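Long-range contacts in superantigen-like protein SSL10 (Staphylococcus aureus subsp. aureus, PDB 6LWT), which probably inhibits activation of the classical complement pathway by binding the Fc region of human IgG, and also interferes with plasma clotting by binding prothrombin: residues G48-V53 with H83-T88; T26-N31 with D72-Q77; S163-S168 with S189-D194; V102-L107 with P123-K128. All blocks are in the same frame, centred on the assembly; numbering follows the deposited sequence.

Interaction 1 of 4, residues G48-V53 with H83-T88; sequences GIKIQV and HDIFYT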
loop_
_atom_site.group_PDB
_atom_site.type_symbol
_atom_site.label_atom_id
_atom_site.label_comp_id
_atom_site.label_asym_id
_atom_site.label_seq_id
_atom_site.Cartn_x
_atom_site.Cartn_y
_atom_site.Cartn_z
ATOM N N GLY A 48 13.314 -14.540 12.294
ATOM C CA GLY A 48 12.641 -15.231 13.385
ATOM C C GLY A 48 11.243 -14.763 13.772
ATOM O O GLY A 48 10.657 -15.319 14.682
ATOM N N ILE A 49 10.706 -13.745 13.115
ATOM C CA ILE A 49 9.382 -13.231 13.452
ATOM C C ILE A 49 8.349 -14.048 12.685
ATOM O O ILE A 49 8.486 -14.235 11.479
ATOM C CB ILE A 49 9.199 -11.767 13.029
ATOM C CG1 ILE A 49 10.271 -10.866 13.644
ATOM C CG2 ILE A 49 7.824 -11.269 13.460
ATOM C CD1 ILE A 49 10.461 -9.594 12.843
ATOM N N LYS A 50 7.317 -14.494 13.384
ATOM C CA LYS A 50 6.231 -15.261 12.784
ATOM C C LYS A 50 5.275 -14.322 12.063
ATOM O O LYS A 50 4.635 -13.502 12.700
ATOM C CB LYS A 50 5.476 -16.055 13.855
ATOM C CG LYS A 50 6.334 -17.127 14.503
ATOM C CD LYS A 50 5.555 -17.965 15.513
ATOM C CE LYS A 50 5.137 -17.150 16.718
ATOM N NZ LYS A 50 4.696 -18.050 17.824
ATOM N N ILE A 51 5.185 -14.472 10.737
ATOM C CA ILE A 51 4.332 -13.638 9.893
ATOM C C ILE A 51 3.236 -14.491 9.250
ATOM O O ILE A 51 3.540 -15.517 8.641
ATOM C CB ILE A 51 5.138 -12.994 8.746
ATOM C CG1 ILE A 51 6.432 -12.348 9.245
ATOM C CG2 ILE A 51 4.272 -11.980 7.992
ATOM C CD1 ILE A 51 6.237 -11.252 10.249
ATOM N N GLN A 52 1.987 -14.073 9.418
ATOM C CA GLN A 52 0.853 -14.641 8.719
ATOM C C GLN A 52 0.225 -13.585 7.807
ATOM O O GLN A 52 -0.165 -12.492 8.254
ATOM C CB GLN A 52 -0.196 -15.167 9.708
ATOM C CG GLN A 52 -1.466 -15.694 9.039
ATOM C CD GLN A 52 -2.274 -16.631 9.932
ATOM O OE1 GLN A 52 -1.722 -17.529 10.557
ATOM N NE2 GLN A 52 -3.586 -16.430 9.978
ATOM N N VAL A 53 0.116 -13.932 6.527
ATOM C CA VAL A 53 -0.433 -13.059 5.506
ATOM C C VAL A 53 -1.802 -13.608 5.111
ATOM O O VAL A 53 -1.891 -14.779 4.721
ATOM C CB VAL A 53 0.448 -13.055 4.235
ATOM C CG1 VAL A 53 -0.076 -12.033 3.227
ATOM C CG2 VAL A 53 1.918 -12.832 4.595
ATOM N N HIS A 83 0.593 -15.196 20.838
ATOM C CA HIS A 83 1.656 -16.113 20.448
ATOM C C HIS A 83 2.775 -15.436 19.662
ATOM O O HIS A 83 3.637 -16.120 19.145
ATOM C CB HIS A 83 1.069 -17.266 19.642
ATOM C CG HIS A 83 -0.158 -17.853 20.256
ATOM N ND1 HIS A 83 -0.108 -18.781 21.274
ATOM C CD2 HIS A 83 -1.471 -17.614 20.027
ATOM C CE1 HIS A 83 -1.338 -19.104 21.632
ATOM N NE2 HIS A 83 -2.183 -18.410 20.891
ATOM N N ASP A 84 2.767 -14.103 19.593
ATOM C CA ASP A 84 3.719 -13.318 18.799
ATOM C C ASP A 84 3.669 -13.661 17.299
ATOM O O ASP A 84 4.689 -13.691 16.609
ATOM C CB ASP A 84 5.126 -13.418 19.390
ATOM C CG ASP A 84 5.175 -12.893 20.822
ATOM O OD1 ASP A 84 4.900 -11.686 21.018
ATOM O OD2 ASP A 84 5.447 -13.690 21.741
ATOM N N ILE A 85 2.462 -13.926 16.815
ATOM C CA ILE A 85 2.218 -14.005 15.373
ATOM C C ILE A 85 1.853 -12.584 14.926
ATOM O O ILE A 85 0.997 -11.945 15.521
ATOM C CB ILE A 85 1.114 -15.020 15.022
ATOM C CG1 ILE A 85 1.579 -16.439 15.406
ATOM C CG2 ILE A 85 0.802 -14.964 13.521
ATOM C CD1 ILE A 85 0.494 -17.502 15.369
ATOM N N PHE A 86 2.515 -12.109 13.876
ATOM C CA PHE A 86 2.290 -10.763 13.347
ATOM C C PHE A 86 1.469 -10.914 12.068
ATOM O O PHE A 86 1.881 -11.641 11.176
ATOM C CB PHE A 86 3.629 -10.092 13.068
ATOM C CG PHE A 86 4.398 -9.739 14.312
ATOM C CD1 PHE A 86 5.112 -10.705 15.012
ATOM C CD2 PHE A 86 4.390 -8.438 14.799
ATOM C CE1 PHE A 86 5.823 -10.379 16.156
ATOM C CE2 PHE A 86 5.096 -8.102 15.948
ATOM C CZ PHE A 86 5.809 -9.081 16.628
ATOM N N TYR A 87 0.320 -10.239 11.994
ATOM C CA TYR A 87 -0.631 -10.432 10.897
ATOM C C TYR A 87 -0.574 -9.273 9.916
ATOM O O TYR A 87 -0.547 -8.105 10.323
ATOM C CB TYR A 87 -2.068 -10.579 11.404
ATOM C CG TYR A 87 -2.260 -11.797 12.253
ATOM C CD1 TYR A 87 -1.865 -11.800 13.596
ATOM C CD2 TYR A 87 -2.798 -12.963 11.726
ATOM C CE1 TYR A 87 -2.011 -12.928 14.380
ATOM C CE2 TYR A 87 -2.959 -14.095 12.512
ATOM C CZ TYR A 87 -2.561 -14.078 13.833
ATOM O OH TYR A 87 -2.716 -15.224 14.607
ATOM N N THR A 88 -0.620 -9.614 8.634
ATOM C CA THR A 88 -0.629 -8.614 7.557
ATOM C C THR A 88 -1.626 -9.098 6.492
ATOM O O THR A 88 -2.020 -10.278 6.482
ATOM C CB THR A 88 0.801 -8.384 7.011
ATOM O OG1 THR A 88 0.825 -7.325 6.032
ATOM C CG2 THR A 88 1.386 -9.659 6.427
HETATM O O HOH W 1 7.274 -13.924 16.246
#
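Lys-50 bends once to reach His-83. Its chi3 of -67° turns CE toward the 83-88 segment, and NZ gives a hydrogen bond of 2.6 Å to His-83 O, in the plane of that carbonyl. On the way, Lys-50 CE rests on Ile-85 CG1. Gln-52 has CG anti to the backbone N (chi1 176°), and its side chain runs beside that of Tyr-87, pointing the same way. Gln-52 NE2 meets the edge of the Tyr-87 ring, 3.5 Å from CE2, with the amide and ring planes 74° apart. The polar ends are held elsewhere: Gln-52 OE1 by Arg-43, and Tyr-87 OH by Asp-81.

The backbones pair in parallel. Phe-86 N bonds to Lys-50 O (2.8 Å), Gln-52 N to Phe-86 O (3.0 Å) and Thr-88 N to Gln-52 O (2.9 Å). A water joins Lys-50 N to Asp-84 O near the start of the pairing. The other face of the sheet is mostly apolar, carrying Ile-51, Val-53, Phe-86 and Thr-88, whose OG1 bonds to Val-76 N. There Ile-51 CD1 lies 4.0 Å from Phe-86 CB, and Val-53 CG2 lies 3.7 Å from Thr-88 CG2.

This is the parallel pairing of the third and fifth strands of the OB-fold barrel. Strand 49-54 has strand 41-46 as its other neighbour, and strand 85-93 also pairs with strand 71-76, whose Phe-75 packs on Ile-51, Phe-86 and Thr-88.

Interaction 2 of 4, residues T26-N31 with D72-Q77; sequences TMEMKN and DVFFVQ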
loop_
_atom_site.group_PDB
_atom_site.type_symbol
_atom_site.label_atom_id
_atom_site.label_comp_id
_atom_site.label_asym_id
_atom_site.label_seq_id
_atom_site.Cartn_x
_atom_site.Cartn_y
_atom_site.Cartn_z
ATOM N N THR A 26 6.067 -1.462 9.467
ATOM C CA THR A 26 6.108 -2.041 8.124
ATOM C C THR A 26 7.470 -2.643 7.854
ATOM O O THR A 26 8.467 -2.195 8.410
ATOM C CB THR A 26 5.844 -0.999 7.008
ATOM O OG1 THR A 26 6.924 -0.057 6.931
ATOM C CG2 THR A 26 4.568 -0.266 7.254
ATOM N N MET A 27 7.521 -3.641 6.985
ATOM C CA MET A 27 8.788 -4.221 6.542
ATOM C C MET A 27 8.647 -4.644 5.102
ATOM O O MET A 27 7.610 -5.197 4.723
ATOM C CB MET A 27 9.150 -5.472 7.359
ATOM C CG MET A 27 9.275 -5.286 8.859
ATOM S SD MET A 27 10.149 -6.673 9.628
ATOM C CE MET A 27 8.839 -7.887 9.629
ATOM N N GLU A 28 9.679 -4.372 4.302
ATOM C CA GLU A 28 9.780 -4.918 2.954
ATOM C C GLU A 28 10.643 -6.154 3.034
ATOM O O GLU A 28 11.802 -6.085 3.459
ATOM C CB GLU A 28 10.410 -3.923 1.999
ATOM C CG GLU A 28 9.607 -2.654 1.859
ATOM C CD GLU A 28 10.072 -1.784 0.714
ATOM O OE1 GLU A 28 10.259 -0.570 0.941
ATOM O OE2 GLU A 28 10.235 -2.312 -0.412
ATOM N N MET A 29 10.075 -7.290 2.655
ATOM C CA MET A 29 10.770 -8.566 2.757
ATOM C C MET A 29 10.858 -9.158 1.376
ATOM O O MET A 29 9.841 -9.409 0.717
ATOM C CB MET A 29 10.050 -9.496 3.710
ATOM C CG MET A 29 10.042 -8.983 5.144
ATOM S SD MET A 29 8.888 -9.882 6.174
ATOM C CE MET A 29 7.350 -9.307 5.524
ATOM N N LYS A 30 12.096 -9.357 0.944
ATOM C CA LYS A 30 12.404 -9.794 -0.403
ATOM C C LYS A 30 12.779 -11.291 -0.384
ATOM O O LYS A 30 13.352 -11.793 0.599
ATOM C CB LYS A 30 13.520 -8.885 -0.958
ATOM C CG LYS A 30 14.333 -9.452 -2.101
ATOM C CD LYS A 30 15.242 -8.402 -2.729
ATOM C CE LYS A 30 14.599 -7.738 -3.943
ATOM N NZ LYS A 30 15.568 -6.914 -4.724
ATOM N N ASN A 31 12.423 -12.000 -1.452
ATOM C CA ASN A 31 12.880 -13.379 -1.674
ATOM C C ASN A 31 12.454 -14.356 -0.549
ATOM O O ASN A 31 13.264 -15.137 -0.027
ATOM C CB ASN A 31 14.409 -13.369 -1.873
ATOM C CG ASN A 31 14.917 -14.591 -2.609
ATOM O OD1 ASN A 31 14.404 -14.949 -3.673
ATOM N ND2 ASN A 31 15.947 -15.226 -2.065
ATOM N N ASP A 72 7.917 -11.555 -2.805
ATOM C CA ASP A 72 8.183 -10.216 -2.348
ATOM C C ASP A 72 6.966 -9.864 -1.507
ATOM O O ASP A 72 5.865 -9.934 -2.003
ATOM C CB ASP A 72 8.302 -9.302 -3.562
ATOM C CG ASP A 72 8.566 -7.872 -3.189
ATOM O OD1 ASP A 72 9.643 -7.634 -2.624
ATOM O OD2 ASP A 72 7.733 -6.985 -3.486
ATOM N N VAL A 73 7.177 -9.499 -0.244
ATOM C CA VAL A 73 6.092 -9.213 0.702
ATOM C C VAL A 73 6.261 -7.811 1.284
ATOM O O VAL A 73 7.333 -7.481 1.831
ATOM C CB VAL A 73 6.027 -10.261 1.843
ATOM C CG1 VAL A 73 4.854 -9.980 2.780
ATOM C CG2 VAL A 73 5.861 -11.657 1.253
ATOM N N PHE A 74 5.221 -6.986 1.139
ATOM C CA PHE A 74 5.151 -5.698 1.824
ATOM C C PHE A 74 4.258 -5.887 3.036
ATOM O O PHE A 74 3.027 -5.973 2.925
ATOM C CB PHE A 74 4.626 -4.574 0.946
ATOM C CG PHE A 74 4.622 -3.235 1.646
ATOM C CD1 PHE A 74 5.822 -2.588 1.903
ATOM C CD2 PHE A 74 3.447 -2.636 2.053
ATOM C CE1 PHE A 74 5.847 -1.351 2.543
ATOM C CE2 PHE A 74 3.463 -1.404 2.706
ATOM C CZ PHE A 74 4.660 -0.761 2.953
ATOM N N PHE A 75 4.900 -5.962 4.192
ATOM C CA PHE A 75 4.219 -6.227 5.468
ATOM C C PHE A 75 3.759 -4.924 6.097
ATOM O O PHE A 75 4.552 -3.975 6.190
ATOM C CB PHE A 75 5.188 -6.968 6.398
ATOM C CG PHE A 75 4.750 -7.027 7.836
ATOM C CD1 PHE A 75 5.080 -5.999 8.730
ATOM C CD2 PHE A 75 4.032 -8.119 8.304
ATOM C CE1 PHE A 75 4.667 -6.057 10.059
ATOM C CE2 PHE A 75 3.631 -8.187 9.629
ATOM C CZ PHE A 75 3.937 -7.154 10.502
ATOM N N VAL A 76 2.490 -4.879 6.514
ATOM C CA VAL A 76 1.962 -3.814 7.367
ATOM C C VAL A 76 1.265 -4.492 8.545
ATOM O O VAL A 76 0.374 -5.314 8.354
ATOM C CB VAL A 76 0.979 -2.900 6.598
ATOM C CG1 VAL A 76 0.333 -1.872 7.520
ATOM C CG2 VAL A 76 1.706 -2.213 5.441
ATOM N N GLN A 77 1.650 -4.140 9.763
ATOM C CA GLN A 77 1.041 -4.773 10.942
ATOM C C GLN A 77 -0.431 -4.406 11.114
ATOM O O GLN A 77 -0.766 -3.246 11.305
ATOM C CB GLN A 77 1.807 -4.428 12.224
ATOM C CG GLN A 77 1.327 -5.282 13.401
ATOM C CD GLN A 77 2.169 -5.155 14.652
ATOM O OE1 GLN A 77 1.630 -4.978 15.748
ATOM N NE2 GLN A 77 3.465 -5.275 14.511
#
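Two phenylalanine rings of the 72-77 segment are met at their edges by the 26-31 segment. Glu-28 CG lies in the plane of the Phe-74 ring, 3.8 Å from CD1, and the carboxylate beyond it is turned 69° from the ring. Phe-75 sits on the other face of the sheet. Met-27 N lies in the plane of its ring, 3.8 Å from CD1, and Thr-26 CA is also near that edge.

Met-29 bends at chi3 (-71°), which folds CE back over the neighbouring strand. This methyl comes close to Phe-75 CB (3.3 Å) and touches Val-73 CG1 at 3.8 Å. On the same side of the sheet as Phe-74, Thr-26 CG2 lies beside Val-76 CG2, the two side chains pointing the same way.

The backbones are antiparallel. Met-27 and Phe-75 form one hydrogen-bonded pair, with Phe-75 N to Met-27 O at 2.9 Å. Met-29 and Val-73 form the next, with Val-73 N to Met-29 O at 2.8 Å. Both pairs are bonded in both directions.

The two faces have different surroundings. Thr-26, Glu-28, Phe-74 and Val-76 meet helix 133-148. Glu-28 OE1 has a salt bridge to Lys-139, and Asp-72 OD2 has one to Lys-128. These lysines probably ease the repulsion between the two acids. Met-27, Met-29 and Phe-75 pack on strands 41-46 and 49-54, consistent with a barrel interior. Pairing of the first and fourth strands in this way is characteristic of the OB fold.

Interaction 3 of 4, residues S163-S168 with S189-D194; sequences SLKDGS and SKQIKD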
loop_
_atom_site.group_PDB
_atom_site.type_symbol
_atom_site.label_atom_id
_atom_site.label_comp_id
_atom_site.label_asym_id
_atom_site.label_seq_id
_atom_site.Cartn_x
_atom_site.Cartn_y
_atom_site.Cartn_z
ATOM N N SER A 163 -3.227 7.116 -11.939
ATOM C CA SER A 163 -3.593 6.841 -13.300
ATOM C C SER A 163 -2.490 6.080 -14.028
ATOM O O SER A 163 -1.284 6.374 -13.870
ATOM C CB SER A 163 -3.924 8.148 -14.019
ATOM O OG SER A 163 -5.056 8.750 -13.397
ATOM N N LEU A 164 -2.922 5.118 -14.830
ATOM C CA LEU A 164 -2.037 4.312 -15.640
ATOM C C LEU A 164 -2.072 4.813 -17.087
ATOM O O LEU A 164 -3.011 5.496 -17.507
ATOM C CB LEU A 164 -2.396 2.834 -15.572
ATOM C CG LEU A 164 -2.546 2.160 -14.193
ATOM C CD1 LEU A 164 -2.643 0.655 -14.358
ATOM C CD2 LEU A 164 -1.465 2.576 -13.216
ATOM N N LYS A 165 -1.026 4.489 -17.838
ATOM C CA LYS A 165 -0.910 4.957 -19.219
ATOM C C LYS A 165 -2.077 4.573 -20.140
ATOM O O LYS A 165 -2.412 5.334 -21.053
ATOM C CB LYS A 165 0.439 4.520 -19.805
ATOM C CG LYS A 165 1.548 5.383 -19.245
ATOM C CD LYS A 165 2.922 4.785 -19.428
ATOM C CE LYS A 165 3.901 5.620 -18.640
ATOM N NZ LYS A 165 5.271 5.089 -18.793
ATOM N N ASP A 166 -2.713 3.433 -19.890
ATOM C CA ASP A 166 -3.836 2.990 -20.711
ATOM C C ASP A 166 -5.178 3.596 -20.312
ATOM O O ASP A 166 -6.191 3.235 -20.878
ATOM C CB ASP A 166 -3.911 1.455 -20.785
ATOM C CG ASP A 166 -4.407 0.795 -19.494
ATOM O OD1 ASP A 166 -4.641 1.474 -18.472
ATOM O OD2 ASP A 166 -4.546 -0.440 -19.507
ATOM N N GLY A 167 -5.183 4.495 -19.331
ATOM C CA GLY A 167 -6.408 5.119 -18.874
ATOM C C GLY A 167 -7.017 4.475 -17.629
ATOM O O GLY A 167 -7.898 5.074 -17.016
ATOM N N SER A 168 -6.542 3.300 -17.235
ATOM C CA SER A 168 -6.959 2.682 -15.965
ATOM C C SER A 168 -6.581 3.584 -14.792
ATOM O O SER A 168 -5.693 4.432 -14.899
ATOM C CB SER A 168 -6.302 1.322 -15.768
ATOM O OG SER A 168 -6.567 0.438 -16.840
ATOM N N SER A 189 4.748 -1.055 -12.372
ATOM C CA SER A 189 5.223 0.271 -11.961
ATOM C C SER A 189 5.448 1.259 -13.114
ATOM O O SER A 189 5.187 2.444 -12.970
ATOM C CB SER A 189 6.510 0.139 -11.152
ATOM O OG SER A 189 6.326 -0.635 -9.956
ATOM N N LYS A 190 5.950 0.747 -14.240
ATOM C CA LYS A 190 6.203 1.548 -15.457
ATOM C C LYS A 190 4.929 2.044 -16.150
ATOM O O LYS A 190 4.995 2.955 -16.969
ATOM C CB LYS A 190 7.014 0.715 -16.462
ATOM C CG LYS A 190 6.215 -0.403 -17.124
ATOM C CD LYS A 190 6.927 -1.023 -18.319
ATOM C CE LYS A 190 6.442 -2.419 -18.685
ATOM N NZ LYS A 190 4.981 -2.529 -18.938
ATOM N N GLN A 191 3.791 1.407 -15.862
ATOM C CA GLN A 191 2.504 1.839 -16.361
ATOM C C GLN A 191 1.908 3.039 -15.658
ATOM O O GLN A 191 0.988 3.643 -16.194
ATOM C CB GLN A 191 1.505 0.660 -16.389
ATOM C CG GLN A 191 1.860 -0.391 -17.444
ATOM C CD GLN A 191 2.025 0.220 -18.854
ATOM O OE1 GLN A 191 1.042 0.573 -19.508
ATOM N NE2 GLN A 191 3.270 0.359 -19.318
ATOM N N ILE A 192 2.442 3.428 -14.501
ATOM C CA ILE A 192 1.863 4.535 -13.758
ATOM C C ILE A 192 2.235 5.824 -14.492
ATOM O O ILE A 192 3.414 6.100 -14.731
ATOM C CB ILE A 192 2.309 4.569 -12.288
ATOM C CG1 ILE A 192 2.007 3.232 -11.591
ATOM C CG2 ILE A 192 1.622 5.713 -11.551
ATOM C CD1 ILE A 192 2.677 3.082 -10.254
ATOM N N LYS A 193 1.225 6.596 -14.852
ATOM C CA LYS A 193 1.405 7.852 -15.599
ATOM C C LYS A 193 1.580 8.978 -14.604
ATOM O O LYS A 193 2.582 9.681 -14.620
ATOM C CB LYS A 193 0.198 8.106 -16.524
ATOM C CG LYS A 193 0.260 9.394 -17.359
ATOM C CD LYS A 193 -1.089 9.736 -18.005
ATOM C CE LYS A 193 -1.199 9.288 -19.459
ATOM N NZ LYS A 193 -0.830 10.378 -20.416
ATOM N N ASP A 194 0.605 9.150 -13.715
ATOM C CA ASP A 194 0.666 10.211 -12.723
ATOM C C ASP A 194 -0.188 9.868 -11.512
ATOM O O ASP A 194 -0.989 8.931 -11.560
ATOM C CB ASP A 194 0.264 11.569 -13.328
ATOM C CG ASP A 194 -1.029 11.504 -14.106
ATOM O OD1 ASP A 194 -2.033 11.097 -13.530
ATOM O OD2 ASP A 194 -1.040 11.836 -15.315
HETATM O O HOH W 2 -3.895 10.604 -11.838
#
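Ser-163 faces both Lys-193 and Asp-194 across an antiparallel pairing, a classic beta bulge. Ser-163 O accepts from Lys-193 N at 2.7 Å and only weakly from Asp-194 N at 3.4 Å, while Ser-163 N bonds to Asp-194 O. One water bridges the side chains: it is hydrogen-bonded to Ser-163 OG and donates to Asp-194 OD1. Leu-164 CD2 packs against Ile-192 CG1 at 3.9 Å, beside Ile-187 of strand 186-188.

The bulge joins strands 159-164 and 192-198 of the beta-grasp domain, at the end where the first leaves for its hairpin partner 169-173. A type I turn from Leu-164 to Gly-167 makes that reversal. Lys-165, in the turn, holds the 3-10 segment 189-191 by two bonds. Its backbone N reaches Gln-191 O at 2.7 Å. Its side chain is extended beyond CG and runs past Gln-191 O, with Lys-165 CG 3.6 Å from that oxygen. NZ then bonds to Lys-190 O at 2.8 Å, nearly in line with the carbonyl. Within the turn, Asp-166 OD1 accepts from both N and OG of Ser-168, which approach from the same face of the carboxylate; the bond from N closes an Asx turn.

Interaction 4 of 4, residues V102-L107 with P123-K128; sequences VSAPIL and PYYIKK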
loop_
_atom_site.group_PDB
_atom_site.type_symbol
_atom_site.label_atom_id
_atom_site.label_comp_id
_atom_site.label_asym_id
_atom_site.label_seq_id
_atom_site.Cartn_x
_atom_site.Cartn_y
_atom_site.Cartn_z
ATOM N N VAL A 102 13.963 2.341 -12.749
ATOM C CA VAL A 102 13.321 3.126 -11.699
ATOM C C VAL A 102 12.201 3.949 -12.315
ATOM O O VAL A 102 12.447 4.810 -13.174
ATOM C CB VAL A 102 14.294 4.091 -10.974
ATOM C CG1 VAL A 102 13.578 4.829 -9.840
ATOM C CG2 VAL A 102 15.503 3.353 -10.421
ATOM N N SER A 103 10.977 3.691 -11.861
ATOM C CA SER A 103 9.812 4.411 -12.341
ATOM C C SER A 103 9.645 5.727 -11.608
ATOM O O SER A 103 9.747 5.773 -10.387
ATOM C CB SER A 103 8.575 3.545 -12.160
ATOM O OG SER A 103 8.676 2.396 -12.959
ATOM N N ALA A 104 9.369 6.801 -12.360
ATOM C CA ALA A 104 9.247 8.141 -11.792
ATOM C C ALA A 104 7.977 8.871 -12.277
ATOM O O ALA A 104 8.064 9.954 -12.875
ATOM C CB ALA A 104 10.485 8.962 -12.122
ATOM N N PRO A 105 6.785 8.303 -11.992
ATOM C CA PRO A 105 5.573 9.086 -12.294
ATOM C C PRO A 105 5.570 10.414 -11.572
ATOM O O PRO A 105 6.162 10.545 -10.498
ATOM C CB PRO A 105 4.428 8.223 -11.735
ATOM C CG PRO A 105 5.086 7.352 -10.720
ATOM C CD PRO A 105 6.459 7.060 -11.281
ATOM N N ILE A 106 4.856 11.376 -12.135
ATOM C CA ILE A 106 4.719 12.666 -11.500
ATOM C C ILE A 106 3.580 12.634 -10.489
ATOM O O ILE A 106 2.445 12.326 -10.835
ATOM C CB ILE A 106 4.497 13.795 -12.517
ATOM C CG1 ILE A 106 5.633 13.798 -13.567
ATOM C CG2 ILE A 106 4.393 15.122 -11.785
ATOM C CD1 ILE A 106 7.025 13.975 -12.997
ATOM N N LEU A 107 3.920 12.991 -9.255
ATOM C CA LEU A 107 2.963 13.187 -8.182
ATOM C C LEU A 107 2.601 14.664 -8.153
ATOM O O LEU A 107 3.497 15.511 -8.070
ATOM C CB LEU A 107 3.596 12.775 -6.859
ATOM C CG LEU A 107 2.885 13.058 -5.540
ATOM C CD1 LEU A 107 1.478 12.537 -5.548
ATOM C CD2 LEU A 107 3.690 12.430 -4.399
ATOM N N PRO A 123 8.509 14.353 -9.332
ATOM C CA PRO A 123 8.628 12.913 -9.472
ATOM C C PRO A 123 8.531 12.153 -8.149
ATOM O O PRO A 123 9.026 12.603 -7.118
ATOM C CB PRO A 123 10.019 12.714 -10.111
ATOM C CG PRO A 123 10.384 14.020 -10.698
ATOM C CD PRO A 123 9.692 15.051 -9.869
ATOM N N TYR A 124 7.860 11.012 -8.217
ATOM C CA TYR A 124 7.686 10.104 -7.092
ATOM C C TYR A 124 8.269 8.782 -7.542
ATOM O O TYR A 124 7.805 8.219 -8.523
ATOM C CB TYR A 124 6.209 9.928 -6.754
ATOM C CG TYR A 124 6.019 8.970 -5.618
ATOM C CD1 TYR A 124 6.238 9.373 -4.303
ATOM C CD2 TYR A 124 5.708 7.625 -5.865
ATOM C CE1 TYR A 124 6.106 8.476 -3.246
ATOM C CE2 TYR A 124 5.589 6.719 -4.825
ATOM C CZ TYR A 124 5.778 7.146 -3.518
ATOM O OH TYR A 124 5.651 6.231 -2.487
ATOM N N TYR A 125 9.311 8.315 -6.851
ATOM C CA TYR A 125 10.114 7.205 -7.342
ATOM C C TYR A 125 9.617 5.868 -6.808
ATOM O O TYR A 125 9.249 5.756 -5.640
ATOM C CB TYR A 125 11.600 7.422 -6.997
ATOM C CG TYR A 125 12.148 8.672 -7.630
ATOM C CD1 TYR A 125 12.471 8.703 -8.985
ATOM C CD2 TYR A 125 12.314 9.840 -6.885
ATOM C CE1 TYR A 125 12.955 9.861 -9.579
ATOM C CE2 TYR A 125 12.797 11.004 -7.467
ATOM C CZ TYR A 125 13.115 11.007 -8.811
ATOM O OH TYR A 125 13.572 12.158 -9.394
ATOM N N ILE A 126 9.574 4.887 -7.703
ATOM C CA ILE A 126 9.232 3.511 -7.392
ATOM C C ILE A 126 10.338 2.610 -7.963
ATOM O O ILE A 126 10.535 2.575 -9.190
ATOM C CB ILE A 126 7.880 3.134 -8.011
ATOM C CG1 ILE A 126 6.777 4.025 -7.428
ATOM C CG2 ILE A 126 7.569 1.677 -7.735
ATOM C CD1 ILE A 126 5.463 3.914 -8.135
ATOM N N LYS A 127 11.020 1.877 -7.081
ATOM C CA LYS A 127 12.211 1.080 -7.462
ATOM C C LYS A 127 11.825 -0.286 -8.050
ATOM O O LYS A 127 12.500 -0.790 -8.946
ATOM C CB LYS A 127 13.176 0.837 -6.284
ATOM C CG LYS A 127 13.301 1.915 -5.218
ATOM C CD LYS A 127 13.900 3.220 -5.712
ATOM C CE LYS A 127 13.450 4.369 -4.819
ATOM N NZ LYS A 127 14.365 5.533 -4.898
ATOM N N LYS A 128 10.738 -0.870 -7.557
ATOM C CA LYS A 128 10.305 -2.198 -7.993
ATOM C C LYS A 128 9.649 -2.190 -9.374
ATOM O O LYS A 128 9.000 -1.227 -9.761
ATOM C CB LYS A 128 9.307 -2.777 -6.993
ATOM C CG LYS A 128 9.812 -2.919 -5.573
ATOM C CD LYS A 128 8.654 -3.140 -4.610
ATOM C CE LYS A 128 9.119 -4.001 -3.455
ATOM N NZ LYS A 128 8.115 -4.113 -2.381
#
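The open end of the first hairpin of the beta-grasp domain brings Val-102 to Leu-107 against Pro-123 to Lys-128. One segment leads into strand 106-110, and the other leaves strand 120-123. Ser-103 and Ile-126 form a hydrogen-bonded antiparallel pair, with N to O distances of 2.9 Å from Ser-103 N to Ile-126 O and 2.8 Å from Ile-126 N to Ser-103 O. Further on, Tyr-124 N bonds to Pro-105 O at 2.9 Å.

Tyr-125 has CG anti to the carbonyl carbon (chi1 -61°), on the side of Val-102 and Ala-104. Ala-104 CB lies 3.7 Å from Tyr-125 CE1, and Val-102 CG1 lies 4.1 Å from Tyr-125 CD1. Leu-107 and Tyr-124 meet at their CB atoms, 3.9 Å apart, and both touch helix 133-148. Pro-105 and Ile-126 pack on Ile-192 of strand 192-198. Ile-106 CD1 touches Pro-123 on the exposed side.

The proline limits the bonding. Pro-105 has no N-H to give, and its CD sits 3.3 Å from Tyr-124 O, leaving one backbone bond between these two residues. The two segments are joined by three hydrogen bonds, all backbone to backbone, and their side chains meet through apolar contacts.

Overall arrangement
Interactions 1 and 2 lie in the OB-fold domain, and interactions 3 and 4 in the beta-grasp domain. In the first pair the segments alternate along the chain, and the centres are about 12 Å apart. Strands 71-76 and 85-93 are neighbours there, and Thr-88 OG1 probably bonds to Val-76 N. In the second pair interaction 4 closes before interaction 3 opens. Their centres are about 11 Å apart, and strands 106-110 and 192-198 are neighbours. Interactions 1 and 3 are farthest apart, about 34 Å between centres. Lys-128 links the domains: at the end of the 123-128 segment of interaction 4, it forms a salt bridge with Asp-72 of interaction 2, about 19 Å away between centres.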